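Local coordinates for protein PLP-Dependent L-Arginine Hydroxylase MppP (Streptomyces wadayamensis, PDB 6C9B) that uses pyridoxal 5'-phosphate to oxidise L-arginine, acting as an oxidase rather than an oxygenase although it belongs to an aminotransferase family, at residues V132-L137 and T157-T162; S190-G193 and A197-Y200. All coordinates share one frame; numbering follows the deposited sequence.

Interaction 1 (V132-L137 and T157-T162); sequences VEEDAL and TPNNPT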
# COMPACT_ATOMS: atom_id res chain seq x y z
N VAL B 132 -1.01 19.96 -19.15
CA VAL B 132 -1.87 20.03 -20.34
C VAL B 132 -3.27 20.34 -19.86
O VAL B 132 -3.88 19.52 -19.15
CB VAL B 132 -1.84 18.74 -21.15
CG1 VAL B 132 -2.63 18.91 -22.44
CG2 VAL B 132 -0.41 18.33 -21.45
N GLU B 133 -3.78 21.53 -20.19
CA GLU B 133 -5.12 21.90 -19.77
C GLU B 133 -6.13 21.02 -20.49
O GLU B 133 -5.88 20.52 -21.59
CB GLU B 133 -5.42 23.37 -20.08
CG GLU B 133 -4.52 24.35 -19.36
CD GLU B 133 -4.78 24.42 -17.85
OE1 GLU B 133 -5.96 24.36 -17.41
OE2 GLU B 133 -3.79 24.55 -17.11
N GLU B 134 -7.31 20.90 -19.88
CA GLU B 134 -8.30 19.97 -20.41
C GLU B 134 -8.73 20.35 -21.82
O GLU B 134 -8.91 19.48 -22.67
CB GLU B 134 -9.50 19.88 -19.47
CG GLU B 134 -9.19 19.15 -18.23
CD GLU B 134 -10.38 18.89 -17.36
OE1 GLU B 134 -11.10 19.89 -17.10
OE2 GLU B 134 -10.57 17.72 -16.97
N ASP B 135 -8.90 21.66 -22.11
CA ASP B 135 -9.33 22.05 -23.44
C ASP B 135 -8.33 21.60 -24.49
O ASP B 135 -8.72 21.12 -25.56
CB ASP B 135 -9.51 23.55 -23.52
CG ASP B 135 -10.84 24.00 -22.98
OD1 ASP B 135 -11.69 23.12 -22.71
OD2 ASP B 135 -11.02 25.22 -22.82
N ALA B 136 -7.03 21.76 -24.20
CA ALA B 136 -6.00 21.32 -25.13
C ALA B 136 -6.01 19.80 -25.30
O ALA B 136 -5.87 19.29 -26.42
CB ALA B 136 -4.61 21.79 -24.65
N LEU B 137 -6.14 19.07 -24.20
CA LEU B 137 -6.09 17.61 -24.25
C LEU B 137 -7.23 17.02 -25.07
O LEU B 137 -7.04 16.09 -25.86
CB LEU B 137 -6.15 17.06 -22.82
CG LEU B 137 -6.23 15.54 -22.70
CD1 LEU B 137 -4.97 14.92 -23.23
CD2 LEU B 137 -6.45 15.15 -21.22
N THR B 157 -8.90 9.73 -16.57
CA THR B 157 -10.19 9.75 -17.26
C THR B 157 -11.11 8.66 -16.73
O THR B 157 -10.73 7.48 -16.68
CB THR B 157 -10.03 9.61 -18.78
OG1 THR B 157 -11.34 9.59 -19.37
CG2 THR B 157 -9.27 8.33 -19.17
N PRO B 158 -12.32 9.02 -16.28
CA PRO B 158 -12.84 10.38 -16.08
C PRO B 158 -11.96 11.15 -15.14
O PRO B 158 -11.38 10.60 -14.20
CB PRO B 158 -14.23 10.14 -15.48
CG PRO B 158 -14.59 8.75 -15.91
CD PRO B 158 -13.29 8.00 -15.86
N ASN B 159 -11.80 12.44 -15.41
CA ASN B 159 -10.86 13.19 -14.58
C ASN B 159 -11.46 13.42 -13.21
O ASN B 159 -12.68 13.50 -13.02
CB ASN B 159 -10.49 14.52 -15.22
CG ASN B 159 -9.20 15.12 -14.61
OD1 ASN B 159 -8.44 14.45 -13.85
ND2 ASN B 159 -8.93 16.37 -14.94
N ASN B 160 -10.57 13.48 -12.25
CA ASN B 160 -10.84 13.91 -10.87
C ASN B 160 -10.10 15.22 -10.75
O ASN B 160 -8.86 15.22 -10.80
CB ASN B 160 -10.30 12.88 -9.89
CG ASN B 160 -10.52 13.24 -8.47
OD1 ASN B 160 -11.05 14.31 -8.14
ND2 ASN B 160 -10.16 12.33 -7.59
N PRO B 161 -10.76 16.37 -10.61
CA PRO B 161 -12.11 16.57 -10.07
C PRO B 161 -13.23 16.90 -11.04
O PRO B 161 -14.38 17.10 -10.63
CB PRO B 161 -11.88 17.75 -9.12
CG PRO B 161 -10.90 18.60 -9.88
CD PRO B 161 -9.96 17.61 -10.53
N THR B 162 -12.95 16.96 -12.33
CA THR B 162 -13.87 17.58 -13.26
C THR B 162 -14.87 16.61 -13.87
O THR B 162 -15.86 17.07 -14.46
CB THR B 162 -13.11 18.21 -14.42
OG1 THR B 162 -12.55 17.14 -15.21
CG2 THR B 162 -12.02 19.16 -13.94
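OE2 of E134 is gripped by two donors from the 157-162 loop. T162 OG1 donates to E134 OE2 at 2.7 Å. N159 ND2 donates to the same E134 OE2 at 2.9 Å, with a nearly straight N-H...O angle of 170°. The two donors use different sides of the oxygen. The threonine hydroxyl meets the syn lone pair, on the side of the other carboxylate oxygen. The amide nitrogen comes from above the carboxylate plane, while the oxygen itself lies close to the amide plane of N159. The carboxylate and amide planes are turned 65° apart.

E134 reaches across with an extended chain beyond CG (chi2 -173°), and T162 comes to meet it from the opposite direction. The T162 methyl touches too, with CG2 3.4 Å from E134 OE1. All three residues are buried, so the carboxylate meets its donors away from bulk solvent. R164 adds a long, weak ion pair to E134 OE1, while its salt bridge goes to D135. T162 OG1 also accepts from R164 N.

N159 is held from further sides. Its ND2 also donates to P113 O, and its OD1 bonds T114 OG1. This fixes the amide rotation next to N160, whose ND2 binds the product ligand and O3 of the cofactor-bearing residue at position 221. Cis peptide bonds before P158 and P161 turn the loop on either side of this asparagine pair.

E134 opens helix 134-139 just after edge strand 128-133. Its side chain and that of N159 both rest on V111 of neighbouring strand 107-112, and T162 touches R311 of strand 309-314.

Interaction 2 (S190-G193 and A197-Y200); sequences SFRG and AAHY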
# COMPACT_ATOMS: atom_id res chain seq x y z
N SER B 190 -9.60 5.49 -12.32
CA SER B 190 -10.29 5.27 -11.05
C SER B 190 -11.80 5.51 -11.14
O SER B 190 -12.58 4.79 -10.51
CB SER B 190 -9.69 6.18 -9.99
OG SER B 190 -10.38 6.03 -8.76
N PHE B 191 -12.20 6.56 -11.85
CA PHE B 191 -13.60 6.95 -11.90
C PHE B 191 -14.36 6.25 -13.03
O PHE B 191 -15.52 6.59 -13.28
CB PHE B 191 -13.73 8.47 -12.07
CG PHE B 191 -13.56 9.29 -10.80
CD1 PHE B 191 -13.31 8.71 -9.57
CD2 PHE B 191 -13.70 10.68 -10.87
CE1 PHE B 191 -13.19 9.51 -8.42
CE2 PHE B 191 -13.57 11.46 -9.75
CZ PHE B 191 -13.33 10.87 -8.51
N ARG B 192 -13.74 5.28 -13.70
CA ARG B 192 -14.35 4.63 -14.85
C ARG B 192 -15.78 4.18 -14.57
O ARG B 192 -16.68 4.40 -15.38
CB ARG B 192 -13.52 3.42 -15.29
CG ARG B 192 -14.04 2.79 -16.58
CD ARG B 192 -13.41 1.44 -16.85
NE ARG B 192 -11.99 1.47 -17.19
CZ ARG B 192 -11.48 1.87 -18.35
NH1 ARG B 192 -10.18 1.76 -18.55
NH2 ARG B 192 -12.25 2.39 -19.30
N GLY B 193 -16.00 3.52 -13.43
CA GLY B 193 -17.31 2.91 -13.20
C GLY B 193 -18.46 3.89 -13.10
O GLY B 193 -19.62 3.49 -13.30
N ALA B 197 -19.85 6.77 -20.48
CA ALA B 197 -19.05 7.29 -21.58
C ALA B 197 -17.62 6.76 -21.54
O ALA B 197 -16.91 6.82 -22.55
CB ALA B 197 -19.03 8.82 -21.55
N ALA B 198 -17.17 6.27 -20.39
CA ALA B 198 -15.84 5.69 -20.26
C ALA B 198 -15.85 4.18 -20.36
O ALA B 198 -14.84 3.55 -20.02
CB ALA B 198 -15.21 6.11 -18.92
N HIS B 199 -16.96 3.57 -20.81
CA HIS B 199 -17.06 2.12 -20.85
C HIS B 199 -16.83 1.55 -22.24
O HIS B 199 -16.96 0.34 -22.42
CB HIS B 199 -18.41 1.65 -20.32
CG HIS B 199 -18.62 1.99 -18.88
ND1 HIS B 199 -19.77 1.66 -18.20
CD2 HIS B 199 -17.83 2.66 -18.00
CE1 HIS B 199 -19.68 2.13 -16.96
NE2 HIS B 199 -18.51 2.72 -16.81
N TYR B 200 -16.47 2.37 -23.22
CA TYR B 200 -15.94 1.81 -24.45
C TYR B 200 -14.61 1.14 -24.13
O TYR B 200 -13.95 1.46 -23.14
CB TYR B 200 -15.79 2.89 -25.51
CG TYR B 200 -14.73 3.93 -25.23
CD1 TYR B 200 -13.40 3.69 -25.58
CD2 TYR B 200 -15.04 5.16 -24.66
CE1 TYR B 200 -12.42 4.64 -25.37
CE2 TYR B 200 -14.05 6.12 -24.42
CZ TYR B 200 -12.75 5.83 -24.77
OH TYR B 200 -11.75 6.74 -24.60
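R192 and H199 bind the two short segments together through a pair of hydrogen bonds, each from a side chain to a backbone carbonyl. R192 NH2 donates to A198 O at 2.9 Å, almost in line with the C=O bond (C=O...N angle 172°). The oxygen sits at the guanidinium edge, near its plane. H199 NE2 donates to R192 O, also at 2.9 Å. Here the carbonyl oxygen lies close to the imidazole plane, but the donor stands above the carbonyl plane, 38° out of it. Both bonds are bent at the hydrogen.

The R192 chain turns at chi3 (-68°), which brings NH2 round to the A198 carbonyl. This chain and the H199 side chain run past each other in opposite directions. The tighter part of the contact is where the H199 ring packs on the R192 carbonyl and CG: H199 CD2 is 3.3 Å from R192 O and 4.0 Å from R192 CG. A198 CB lies 4.2 Å from R192 CG. R192, G193 and A198 are buried. H199 and Y200 form the looser, partly exposed side. Y200 skirts the contact, with its backbone O 4.3 Å from R192 NH2, and its OH bonds L166 O.

The other terminal nitrogen of R192, NH1, forms a salt bridge with E217 of strand 212-218. G193 O accepts from H278 of the long helix 256-291.

The side chain of R192 is about 14 Å from the bound product. The two bonds join both ends of a compact turn in the beta-alpha-beta crossover from strand 184-188 through helix 202-209 to strand 212-218. This crossover belongs to the large, mainly parallel sheet characteristic of the aspartate aminotransferase fold.

Both interactions are buried, and each involves a connection that follows a parallel strand of the large sheet. Interaction 1 joins the start of a helix to the loop after strand 152-156, whereas interaction 2 ties together two parts of a single connection after strand 184-188. In the first, a carboxylate collects side-chain donors. In the second, side chains donate to backbone carbonyls, and one edge is partly exposed. Interaction 1 is closer to the product, since its N160 binds it; interaction 2 lies further off. The loops meet directly: P158 CD packs 3.5 Å from F191 C, and N160 CB lies 3.6 Å from F191 CE2.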